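Local coordinates for protein aspartate--tRNA(Asp/Asn) ligase (Sulfolobus tokodaii, PDB 1WYD) that attaches L-aspartate to both tRNA(Asp) and tRNA(Asn), probably in two steps, by way of an aspartyl-adenylate made with ATP, at residues M130-K135 / L261-Y266; V25-D30 / D105-V110; Y149-I154 / M239-K244; K244-I249 / I273-L278. All coordinates share one frame; numbering follows the deposited sequence.

Overall arrangement
Interaction 2 comes first along the chain and stands apart, joining strand 18-31 of the OB-fold domain, which probably binds the anticodon as in relatives, to the loop before helix 114-118; its centre is 41 to 44 Å from those of interactions 3 and 4. The others lie in the class II synthetase domain. Interactions 1 and 3 use the two ends of helix 128-150, centres 27 Å apart, and both touch the second subunit; interaction 3 is nested within the loop closed by interaction 1, whose segments alternate with those of interaction 4. Interactions 3 and 4 share helix 235-256 and Lys244, centres 12 Å apart. The contacts thus span OB fold, dimer-side helix and catalytic-sheet flank.

Interaction 1. Residues M130-K135 / L261-Y266; sequences MQAVIK and LKILNY
Ala132 and Ile263 bring the two helical backbones closest, with 7.1 Å between Ala132 CA and Ile263 CA, a separation that a methyl group on one side makes possible. The contact joins helix 128-150 to helix 258-264 within the class II synthetase domain and is purely apolar. Ala132 CB projects toward helix 258-264 and meets two side chains there: Leu264 CD1 at 4.0 Å and Ile263 CG2 at 4.2 Å. Leu264 does more of the touching, because its CG as well as its CD1 lies beside the alanine methyl. With chi1 at -70°, Leu264 CG stands opposite its own carbonyl carbon, and from there the two branches part: CD1 goes to Ala132, whereas Leu264 CD2 approaches Val133 CG2 at 4.3 Å. All these separations are ordinary van der Waals distances or slightly longer, so nothing indicates strain.

Asn265 is the first residue to leave helical phi/psi. It has a positive phi of 51°, and two bonds run back into the last turn, Tyr266 N to Leu261 O (3.2 Å) and Asn265 N to Lys262 O (3.1 Å); this is a Schellman motif, which closes the helix.

Around the contact, Leu264 also rests on Ile136 of helix 128-150 and Val133 on Ile411, while Tyr266 OH is hydrogen-bonded to Met407 O and Tyr348 OH. Ile134, in the same turn as Ala132, packs on Ile154 of the second subunit, so helix 128-150 lies between the short helix 258-264 of its own chain and the dimer partner.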
# COMPACT_ATOMS: atom_id res chain seq x y z
N MET B 130 0.31 2.44 -22.14
CA MET B 130 0.56 2.87 -20.77
C MET B 130 -0.58 2.41 -19.89
O MET B 130 -0.37 1.89 -18.79
CB MET B 130 0.73 4.40 -20.69
CG MET B 130 2.06 4.87 -21.21
SD MET B 130 3.44 3.99 -20.39
CE MET B 130 4.65 3.82 -21.89
N GLN B 131 -1.79 2.62 -20.39
CA GLN B 131 -2.98 2.07 -19.74
C GLN B 131 -2.82 0.60 -19.36
O GLN B 131 -3.14 0.23 -18.23
CB GLN B 131 -4.22 2.29 -20.62
CG GLN B 131 -4.67 3.70 -20.53
CD GLN B 131 -6.15 3.93 -20.74
OE1 GLN B 131 -6.53 4.85 -21.46
NE2 GLN B 131 -6.98 3.14 -20.09
N ALA B 132 -2.23 -0.19 -20.25
CA ALA B 132 -1.99 -1.63 -19.99
C ALA B 132 -0.98 -1.84 -18.85
O ALA B 132 -1.11 -2.77 -18.03
CB ALA B 132 -1.52 -2.33 -21.24
N VAL B 133 0.01 -0.96 -18.79
CA VAL B 133 1.01 -1.01 -17.73
C VAL B 133 0.34 -0.72 -16.39
O VAL B 133 0.57 -1.41 -15.42
CB VAL B 133 2.18 -0.02 -18.00
CG1 VAL B 133 3.24 -0.10 -16.92
CG2 VAL B 133 2.78 -0.35 -19.35
N ILE B 134 -0.53 0.28 -16.38
CA ILE B 134 -1.15 0.74 -15.15
C ILE B 134 -2.04 -0.40 -14.62
O ILE B 134 -2.07 -0.71 -13.43
CB ILE B 134 -1.96 2.02 -15.47
CG1 ILE B 134 -1.00 3.16 -15.81
CG2 ILE B 134 -2.93 2.32 -14.33
CD1 ILE B 134 -1.68 4.51 -16.17
N LYS B 135 -2.75 -1.02 -15.54
CA LYS B 135 -3.60 -2.17 -15.22
C LYS B 135 -2.85 -3.39 -14.68
O LYS B 135 -3.28 -3.99 -13.71
CB LYS B 135 -4.50 -2.52 -16.40
CG LYS B 135 -5.65 -1.55 -16.51
CD LYS B 135 -6.64 -1.87 -17.65
CE LYS B 135 -6.15 -1.38 -18.98
NZ LYS B 135 -7.25 -1.44 -20.02
N LEU B 261 -1.46 -7.74 -22.09
CA LEU B 261 -0.30 -8.37 -22.71
C LEU B 261 -0.33 -8.33 -24.25
O LEU B 261 0.72 -8.16 -24.93
CB LEU B 261 -0.16 -9.81 -22.22
CG LEU B 261 0.31 -10.00 -20.77
CD1 LEU B 261 0.11 -11.42 -20.34
CD2 LEU B 261 1.79 -9.59 -20.60
N LYS B 262 -1.54 -8.50 -24.79
CA LYS B 262 -1.79 -8.42 -26.22
C LYS B 262 -1.38 -7.03 -26.73
O LYS B 262 -0.53 -6.92 -27.60
CB LYS B 262 -3.25 -8.77 -26.51
CG LYS B 262 -3.54 -9.29 -27.90
CD LYS B 262 -4.94 -8.85 -28.40
CE LYS B 262 -5.06 -9.03 -29.94
NZ LYS B 262 -6.37 -8.61 -30.52
N ILE B 263 -1.94 -5.98 -26.15
CA ILE B 263 -1.52 -4.60 -26.47
C ILE B 263 -0.00 -4.38 -26.35
O ILE B 263 0.58 -3.61 -27.11
CB ILE B 263 -2.28 -3.61 -25.57
CG1 ILE B 263 -3.74 -3.50 -26.03
CG2 ILE B 263 -1.55 -2.23 -25.48
CD1 ILE B 263 -4.70 -3.34 -24.89
N LEU B 264 0.63 -5.11 -25.44
CA LEU B 264 2.07 -4.99 -25.18
C LEU B 264 3.01 -5.89 -26.03
O LEU B 264 4.24 -5.76 -25.97
CB LEU B 264 2.32 -5.23 -23.68
CG LEU B 264 1.83 -4.15 -22.71
CD1 LEU B 264 1.74 -4.70 -21.26
CD2 LEU B 264 2.67 -2.89 -22.81
N ASN B 265 2.42 -6.81 -26.79
CA ASN B 265 3.19 -7.82 -27.54
C ASN B 265 4.18 -8.56 -26.67
O ASN B 265 5.36 -8.68 -26.99
CB ASN B 265 3.91 -7.18 -28.72
CG ASN B 265 2.99 -6.41 -29.58
OD1 ASN B 265 2.31 -6.99 -30.44
ND2 ASN B 265 2.90 -5.11 -29.36
N TYR B 266 3.71 -9.06 -25.53
CA TYR B 266 4.64 -9.51 -24.51
C TYR B 266 4.07 -10.73 -23.79
O TYR B 266 2.87 -10.85 -23.59
CB TYR B 266 4.99 -8.36 -23.52
CG TYR B 266 6.08 -8.74 -22.54
CD1 TYR B 266 7.42 -8.82 -22.93
CD2 TYR B 266 5.75 -9.09 -21.23
CE1 TYR B 266 8.39 -9.23 -22.05
CE2 TYR B 266 6.71 -9.50 -20.33
CZ TYR B 266 8.03 -9.56 -20.72
OH TYR B 266 8.98 -9.97 -19.80

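Interaction 2. Residues V25-D30 / D105-V110; sequences VHLLRD and DVSGKV
His26 and Ser107 meet where strand 18-31 of the OB fold faces the loop that leads toward helix 114-118. His26 and Leu27 form a classic beta bulge opposite Ile38, in the antiparallel pairing of strands 18-31 and 34-41. His26 CA and Ser107 CA are 7.1 Å apart, the nearest such pair in the two segments.

Across the contact there is packing alone. The methylene of Ser107 is set obliquely against the outer end of the imidazole. His26 NE2 lies 3.1 Å from Ser107 CB, shorter than a usual van der Waals contact, which may partly reflect model error. The neighbouring ring carbons are further off, His26 CD2 lying 3.8 Å from Ser107 CB. With chi1 at -164°, His26 CG is roughly opposite the backbone N, which carries the imidazole out to the loop. His26 CE1 lies near Val106, loosely, 4.3 Å from Val106 CG1.

The polar bonding of the imidazole points elsewhere: His26 ND1 is hydrogen-bonded to Arg40 NE in strand 34-41, which is likely to restrict the rotation of the ring. An alanine here would remove the imidazole and would probably leave Arg40 NE without this partner and open a gap beside Ser107. Within the loop, a weak bond from Gly108 N to Asp105 O (3.3 Å) spans the turn, and Val106 rests on Arg40, Glu66 and Arg126, so the loop is seated against the OB fold and the chain that follows it.

On the Leu27 side the serine hydroxyl has an apolar neighbour, Ser107 OG lying 4.0 Å from Leu27 CG.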
# COMPACT_ATOMS: atom_id res chain seq x y z
N VAL B 25 -13.12 11.24 -26.92
CA VAL B 25 -12.91 11.28 -28.35
C VAL B 25 -11.48 10.85 -28.67
O VAL B 25 -10.55 11.66 -28.62
CB VAL B 25 -13.19 12.68 -28.88
CG1 VAL B 25 -12.85 12.78 -30.39
CG2 VAL B 25 -14.68 13.07 -28.60
N HIS B 26 -11.33 9.58 -29.05
CA HIS B 26 -10.04 9.01 -29.47
C HIS B 26 -9.61 9.39 -30.90
O HIS B 26 -8.44 9.73 -31.14
CB HIS B 26 -10.12 7.49 -29.36
CG HIS B 26 -8.79 6.82 -29.39
ND1 HIS B 26 -8.00 6.69 -28.27
CD2 HIS B 26 -8.11 6.25 -30.41
CE1 HIS B 26 -6.88 6.07 -28.61
NE2 HIS B 26 -6.92 5.80 -29.90
N LEU B 27 -10.53 9.27 -31.86
CA LEU B 27 -10.28 9.62 -33.26
C LEU B 27 -11.56 10.11 -33.88
O LEU B 27 -12.65 9.78 -33.42
CB LEU B 27 -9.82 8.42 -34.11
CG LEU B 27 -8.36 8.02 -34.09
CD1 LEU B 27 -8.32 6.48 -34.26
CD2 LEU B 27 -7.56 8.76 -35.17
N LEU B 28 -11.40 10.84 -34.97
CA LEU B 28 -12.49 11.52 -35.64
C LEU B 28 -12.17 11.42 -37.14
O LEU B 28 -11.17 11.98 -37.60
CB LEU B 28 -12.52 12.98 -35.16
CG LEU B 28 -13.69 13.66 -34.43
CD1 LEU B 28 -14.66 12.71 -33.68
CD2 LEU B 28 -13.18 14.79 -33.49
N ARG B 29 -12.99 10.67 -37.89
CA ARG B 29 -12.84 10.63 -39.34
C ARG B 29 -14.18 10.84 -40.03
O ARG B 29 -15.24 10.62 -39.44
CB ARG B 29 -12.14 9.35 -39.83
CG ARG B 29 -10.79 9.02 -39.15
CD ARG B 29 -9.56 9.82 -39.65
NE ARG B 29 -8.48 9.87 -38.64
CZ ARG B 29 -7.19 10.10 -38.89
NH1 ARG B 29 -6.78 10.32 -40.13
NH2 ARG B 29 -6.31 10.12 -37.92
N ASP B 30 -14.12 11.31 -41.28
CA ASP B 30 -15.32 11.53 -42.09
C ASP B 30 -15.21 10.72 -43.37
O ASP B 30 -14.21 10.81 -44.09
CB ASP B 30 -15.50 13.01 -42.42
CG ASP B 30 -15.86 13.81 -41.20
OD1 ASP B 30 -17.05 14.13 -41.00
OD2 ASP B 30 -15.01 14.14 -40.37
N ASP B 105 -0.09 13.10 -29.06
CA ASP B 105 -1.07 12.27 -29.74
C ASP B 105 -1.37 10.98 -29.00
O ASP B 105 -0.53 10.07 -28.96
CB ASP B 105 -0.64 11.98 -31.18
CG ASP B 105 -0.80 13.19 -32.09
OD1 ASP B 105 -1.82 13.94 -31.95
OD2 ASP B 105 0.04 13.49 -32.96
N VAL B 106 -2.57 10.90 -28.44
CA VAL B 106 -2.95 9.73 -27.65
C VAL B 106 -3.03 8.44 -28.50
O VAL B 106 -2.89 7.33 -28.00
CB VAL B 106 -4.24 10.01 -26.82
CG1 VAL B 106 -4.71 8.81 -26.04
CG2 VAL B 106 -4.00 11.20 -25.86
N SER B 107 -3.24 8.60 -29.80
CA SER B 107 -3.24 7.45 -30.71
C SER B 107 -2.15 7.46 -31.79
O SER B 107 -2.15 6.57 -32.64
CB SER B 107 -4.61 7.29 -31.39
OG SER B 107 -5.05 8.49 -31.98
N GLY B 108 -1.23 8.43 -31.74
CA GLY B 108 -0.20 8.59 -32.77
C GLY B 108 1.08 7.73 -32.78
O GLY B 108 1.85 7.80 -33.76
N LYS B 109 1.30 6.91 -31.75
CA LYS B 109 2.59 6.22 -31.49
C LYS B 109 3.65 7.14 -30.87
O LYS B 109 3.65 8.36 -31.10
CB LYS B 109 3.15 5.50 -32.74
N VAL B 110 4.53 6.53 -30.08
CA VAL B 110 5.54 7.25 -29.30
C VAL B 110 6.40 8.19 -30.14
O VAL B 110 7.34 7.76 -30.83
CB VAL B 110 6.47 6.27 -28.51
CG1 VAL B 110 7.32 7.02 -27.49
CG2 VAL B 110 5.66 5.15 -27.84

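Interaction 3. Residues Y149-I154 / M239-K244; sequences YKEGFI and MQLLEK
Glu151 reaches from just beyond helix 128-150 to Leu241 and Lys244 on helix 235-256. Its CB lies at the edge of the Phe153 ring, in the ring plane, a contact within its own segment. Next along the chain, Glu151 CG packs on Leu241 CD2 at 3.9 Å, the two side chains sliding past each other in opposite directions. A bend at chi2 (-71°) then turns the carboxylate away from this apolar patch, and Glu151 OE1 ends 3.8 Å from Lys244 NZ. At that length the salt bridge is probably weak. The two side chains cross at about a right angle.

The other branch of Leu241 goes to the aromatic ring: Leu241 CD1 is 3.7 Å from Phe153 CZ, approaching obliquely. Phe153 and Leu241 both continue onto Val228 of the catalytic sheet.

Between Glu151 and Phe153, Gly152 has a phi of 71° and is the C-prime residue of a Schellman motif, with Gly152 N bonded to Tyr149 O. Gly152 O binds Lys42 NZ of the second subunit. A long helix ending beside the dimer partner and running on into strand 154-155 is consistent with motif 1 of class II synthetases.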
# COMPACT_ATOMS: atom_id res chain seq x y z
N TYR B 149 -1.65 -13.65 2.02
CA TYR B 149 -2.78 -13.87 2.92
C TYR B 149 -3.01 -15.34 3.08
O TYR B 149 -3.33 -15.79 4.17
CB TYR B 149 -4.10 -13.29 2.37
CG TYR B 149 -4.19 -11.80 2.22
CD1 TYR B 149 -3.79 -10.95 3.25
CD2 TYR B 149 -4.69 -11.23 1.04
CE1 TYR B 149 -3.87 -9.56 3.10
CE2 TYR B 149 -4.78 -9.82 0.88
CZ TYR B 149 -4.36 -9.00 1.92
OH TYR B 149 -4.45 -7.60 1.80
N LYS B 150 -2.84 -16.10 2.00
CA LYS B 150 -2.96 -17.57 2.06
C LYS B 150 -1.95 -18.17 3.03
O LYS B 150 -2.21 -19.23 3.60
CB LYS B 150 -2.79 -18.18 0.67
CG LYS B 150 -3.51 -19.50 0.46
CD LYS B 150 -3.01 -20.30 -0.80
CE LYS B 150 -3.40 -19.65 -2.15
NZ LYS B 150 -4.84 -19.16 -2.28
N GLU B 151 -0.81 -17.50 3.23
CA GLU B 151 0.23 -18.02 4.13
C GLU B 151 0.11 -17.40 5.50
O GLU B 151 0.95 -17.61 6.38
CB GLU B 151 1.62 -17.79 3.57
CG GLU B 151 1.84 -18.30 2.15
CD GLU B 151 1.89 -19.82 2.08
OE1 GLU B 151 1.48 -20.39 1.04
OE2 GLU B 151 2.32 -20.46 3.06
N GLY B 152 -0.97 -16.66 5.70
CA GLY B 152 -1.20 -15.95 6.94
C GLY B 152 -0.28 -14.76 7.18
O GLY B 152 0.03 -14.44 8.32
N PHE B 153 0.16 -14.09 6.12
CA PHE B 153 0.92 -12.86 6.30
C PHE B 153 -0.01 -11.66 6.61
O PHE B 153 -1.10 -11.56 6.08
CB PHE B 153 1.84 -12.63 5.11
CG PHE B 153 3.12 -13.43 5.16
CD1 PHE B 153 3.12 -14.83 4.89
CD2 PHE B 153 4.34 -12.82 5.48
CE1 PHE B 153 4.32 -15.57 4.92
CE2 PHE B 153 5.55 -13.57 5.54
CZ PHE B 153 5.53 -14.95 5.25
N ILE B 154 0.44 -10.80 7.50
CA ILE B 154 -0.31 -9.63 7.96
C ILE B 154 0.29 -8.40 7.29
O ILE B 154 1.53 -8.30 7.22
CB ILE B 154 -0.20 -9.52 9.52
CG1 ILE B 154 -1.05 -10.60 10.19
CG2 ILE B 154 -0.69 -8.16 10.06
CD1 ILE B 154 -0.57 -10.98 11.64
N MET B 239 12.75 -17.77 -0.09
CA MET B 239 12.93 -18.01 -1.52
C MET B 239 11.80 -18.88 -2.10
O MET B 239 11.23 -18.55 -3.15
CB MET B 239 14.33 -18.56 -1.83
CG MET B 239 15.37 -17.50 -1.90
SD MET B 239 16.92 -18.04 -2.64
CE MET B 239 17.72 -18.93 -1.23
N GLN B 240 11.41 -19.93 -1.37
CA GLN B 240 10.24 -20.74 -1.77
C GLN B 240 8.89 -20.04 -1.66
O GLN B 240 7.94 -20.37 -2.38
CB GLN B 240 10.18 -21.99 -0.92
CG GLN B 240 10.90 -23.13 -1.52
CD GLN B 240 10.89 -24.33 -0.59
OE1 GLN B 240 9.86 -24.63 0.04
NE2 GLN B 240 12.04 -24.99 -0.46
N LEU B 241 8.77 -19.12 -0.71
CA LEU B 241 7.57 -18.29 -0.62
C LEU B 241 7.49 -17.41 -1.87
O LEU B 241 6.44 -17.31 -2.52
CB LEU B 241 7.63 -17.43 0.64
CG LEU B 241 6.39 -16.89 1.35
CD1 LEU B 241 6.73 -15.50 1.84
CD2 LEU B 241 5.13 -16.86 0.51
N LEU B 242 8.62 -16.78 -2.21
CA LEU B 242 8.65 -15.81 -3.29
C LEU B 242 8.35 -16.51 -4.61
O LEU B 242 7.55 -16.03 -5.40
CB LEU B 242 9.99 -15.03 -3.29
CG LEU B 242 10.57 -14.48 -4.57
CD1 LEU B 242 9.97 -13.12 -4.89
CD2 LEU B 242 12.02 -14.36 -4.40
N GLU B 243 8.97 -17.67 -4.83
CA GLU B 243 8.66 -18.54 -5.96
C GLU B 243 7.14 -18.66 -6.14
O GLU B 243 6.61 -18.41 -7.22
CB GLU B 243 9.29 -19.95 -5.75
CG GLU B 243 10.79 -20.05 -6.06
CD GLU B 243 11.39 -21.47 -5.87
OE1 GLU B 243 10.82 -22.31 -5.11
OE2 GLU B 243 12.45 -21.75 -6.49
N LYS B 244 6.45 -19.01 -5.08
CA LYS B 244 5.00 -19.16 -5.17
C LYS B 244 4.26 -17.86 -5.47
O LYS B 244 3.27 -17.85 -6.21
CB LYS B 244 4.46 -19.81 -3.89
CG LYS B 244 4.85 -21.30 -3.76
CD LYS B 244 4.96 -21.79 -2.28
CE LYS B 244 3.61 -22.25 -1.71
NZ LYS B 244 3.79 -23.05 -0.43

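Interaction 4. Residues K244-I249 / I273-L278; sequences KILHNI and IPIKRL
His247 and Ile273 are brought together by their first torsions. In His247 chi1 is -175°, placing CG opposite the backbone N and swinging the ring out from the helix; in Ile273 chi1 is -65°, sending CG1 and its terminal methyl toward that ring. The result joins helix 235-256 to the approach of strand 276-279, an outermost strand, within this chain, of the mixed, mainly antiparallel sheet of the class II catalytic domain.

Ile273 CD1 lies 4.1 Å from His247 ND1 and 4.2 Å from His247 CG. The methyl comes obliquely to the imidazole, and the side chains cross at about a right angle. His247 ND1 also has a weak hydrogen bond with Val271 O, so the ring is engaged by the same incoming chain through a polar and an apolar neighbour.

One helix position earlier the packing is deeper and wholly apolar: the side chains meet methyl to methyl, Leu246 CD1 to Ile275 CD1, at 4.3 Å. Both also rest on Leu346 of strand 343-348, and Ile275 reaches Leu316 and Phe318 of strand 316-320, which places this pair between the helix and the sheet.

Between the two isoleucines the peptide bond before Pro274 is cis, and both side chains still point toward the helix. The backbone just beyond the proline is held by the helix itself: Ile275 N donates a hydrogen bond to Glu243 OE2.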
# COMPACT_ATOMS: atom_id res chain seq x y z
N LYS B 244 6.45 -19.01 -5.08
CA LYS B 244 5.00 -19.16 -5.17
C LYS B 244 4.26 -17.86 -5.47
O LYS B 244 3.27 -17.85 -6.21
CB LYS B 244 4.46 -19.81 -3.89
CG LYS B 244 4.85 -21.30 -3.76
CD LYS B 244 4.96 -21.79 -2.28
CE LYS B 244 3.61 -22.25 -1.71
NZ LYS B 244 3.79 -23.05 -0.43
N ILE B 245 4.74 -16.77 -4.86
CA ILE B 245 4.27 -15.40 -5.12
C ILE B 245 4.40 -15.06 -6.62
O ILE B 245 3.43 -14.72 -7.28
CB ILE B 245 5.08 -14.40 -4.24
CG1 ILE B 245 4.71 -14.54 -2.75
CG2 ILE B 245 4.91 -12.93 -4.74
CD1 ILE B 245 5.41 -13.54 -1.88
N LEU B 246 5.61 -15.17 -7.13
CA LEU B 246 5.92 -14.81 -8.52
C LEU B 246 5.12 -15.63 -9.49
O LEU B 246 4.67 -15.14 -10.51
CB LEU B 246 7.39 -15.04 -8.80
CG LEU B 246 8.42 -14.11 -8.20
CD1 LEU B 246 9.77 -14.48 -8.77
CD2 LEU B 246 8.08 -12.69 -8.58
N HIS B 247 4.94 -16.89 -9.15
CA HIS B 247 4.14 -17.79 -9.93
C HIS B 247 2.69 -17.32 -9.96
O HIS B 247 2.05 -17.32 -11.02
CB HIS B 247 4.24 -19.21 -9.36
CG HIS B 247 3.54 -20.23 -10.18
ND1 HIS B 247 4.11 -20.80 -11.31
CD2 HIS B 247 2.30 -20.74 -10.10
CE1 HIS B 247 3.26 -21.64 -11.85
NE2 HIS B 247 2.15 -21.62 -11.15
N ASN B 248 2.16 -16.92 -8.82
CA ASN B 248 0.77 -16.47 -8.84
C ASN B 248 0.60 -15.14 -9.58
O ASN B 248 -0.46 -14.87 -10.19
CB ASN B 248 0.23 -16.39 -7.41
CG ASN B 248 -1.23 -16.08 -7.35
OD1 ASN B 248 -2.05 -16.83 -7.88
ND2 ASN B 248 -1.59 -14.98 -6.64
N ILE B 249 1.67 -14.33 -9.54
CA ILE B 249 1.74 -13.06 -10.23
C ILE B 249 1.68 -13.29 -11.74
O ILE B 249 0.75 -12.85 -12.38
CB ILE B 249 3.02 -12.22 -9.80
CG1 ILE B 249 2.84 -11.67 -8.39
CG2 ILE B 249 3.22 -11.06 -10.72
CD1 ILE B 249 4.04 -11.02 -7.83
N ILE B 273 9.49 -24.13 -10.99
CA ILE B 273 9.76 -24.34 -9.57
C ILE B 273 10.46 -25.68 -9.42
O ILE B 273 9.88 -26.72 -9.75
CB ILE B 273 8.43 -24.31 -8.74
CG1 ILE B 273 7.78 -22.91 -8.79
CG2 ILE B 273 8.65 -24.78 -7.29
CD1 ILE B 273 6.26 -22.87 -8.43
N PRO B 274 11.69 -25.67 -8.91
CA PRO B 274 12.32 -24.46 -8.38
C PRO B 274 12.96 -23.59 -9.46
O PRO B 274 13.26 -24.08 -10.56
CB PRO B 274 13.40 -25.00 -7.45
CG PRO B 274 13.77 -26.36 -8.04
CD PRO B 274 12.59 -26.84 -8.86
N ILE B 275 13.14 -22.31 -9.15
CA ILE B 275 13.91 -21.43 -9.99
C ILE B 275 15.37 -21.88 -9.86
O ILE B 275 15.81 -22.26 -8.78
CB ILE B 275 13.70 -19.95 -9.57
CG1 ILE B 275 12.35 -19.46 -10.07
CG2 ILE B 275 14.79 -19.04 -10.13
CD1 ILE B 275 11.74 -18.32 -9.22
N LYS B 276 16.12 -21.86 -10.96
CA LYS B 276 17.54 -22.19 -10.90
C LYS B 276 18.26 -21.40 -9.81
O LYS B 276 18.08 -20.17 -9.73
CB LYS B 276 18.17 -21.91 -12.28
CG LYS B 276 19.69 -22.14 -12.35
CD LYS B 276 20.04 -23.54 -12.89
CE LYS B 276 21.52 -23.63 -13.22
NZ LYS B 276 22.28 -24.17 -12.07
N ARG B 277 19.02 -22.09 -8.93
CA ARG B 277 19.94 -21.42 -7.99
C ARG B 277 21.36 -21.56 -8.45
O ARG B 277 21.79 -22.64 -8.84
CB ARG B 277 19.87 -21.91 -6.53
CG ARG B 277 18.89 -23.03 -6.23
CD ARG B 277 18.59 -23.25 -4.74
NE ARG B 277 19.73 -23.04 -3.83
CZ ARG B 277 19.61 -22.57 -2.57
NH1 ARG B 277 18.41 -22.28 -2.08
NH2 ARG B 277 20.68 -22.41 -1.79
N LEU B 278 22.09 -20.46 -8.38
CA LEU B 278 23.47 -20.43 -8.75
C LEU B 278 24.17 -19.77 -7.60
O LEU B 278 23.80 -18.65 -7.20
CB LEU B 278 23.60 -19.58 -10.01
CG LEU B 278 24.96 -19.37 -10.63
CD1 LEU B 278 25.38 -20.64 -11.30
CD2 LEU B 278 24.87 -18.26 -11.62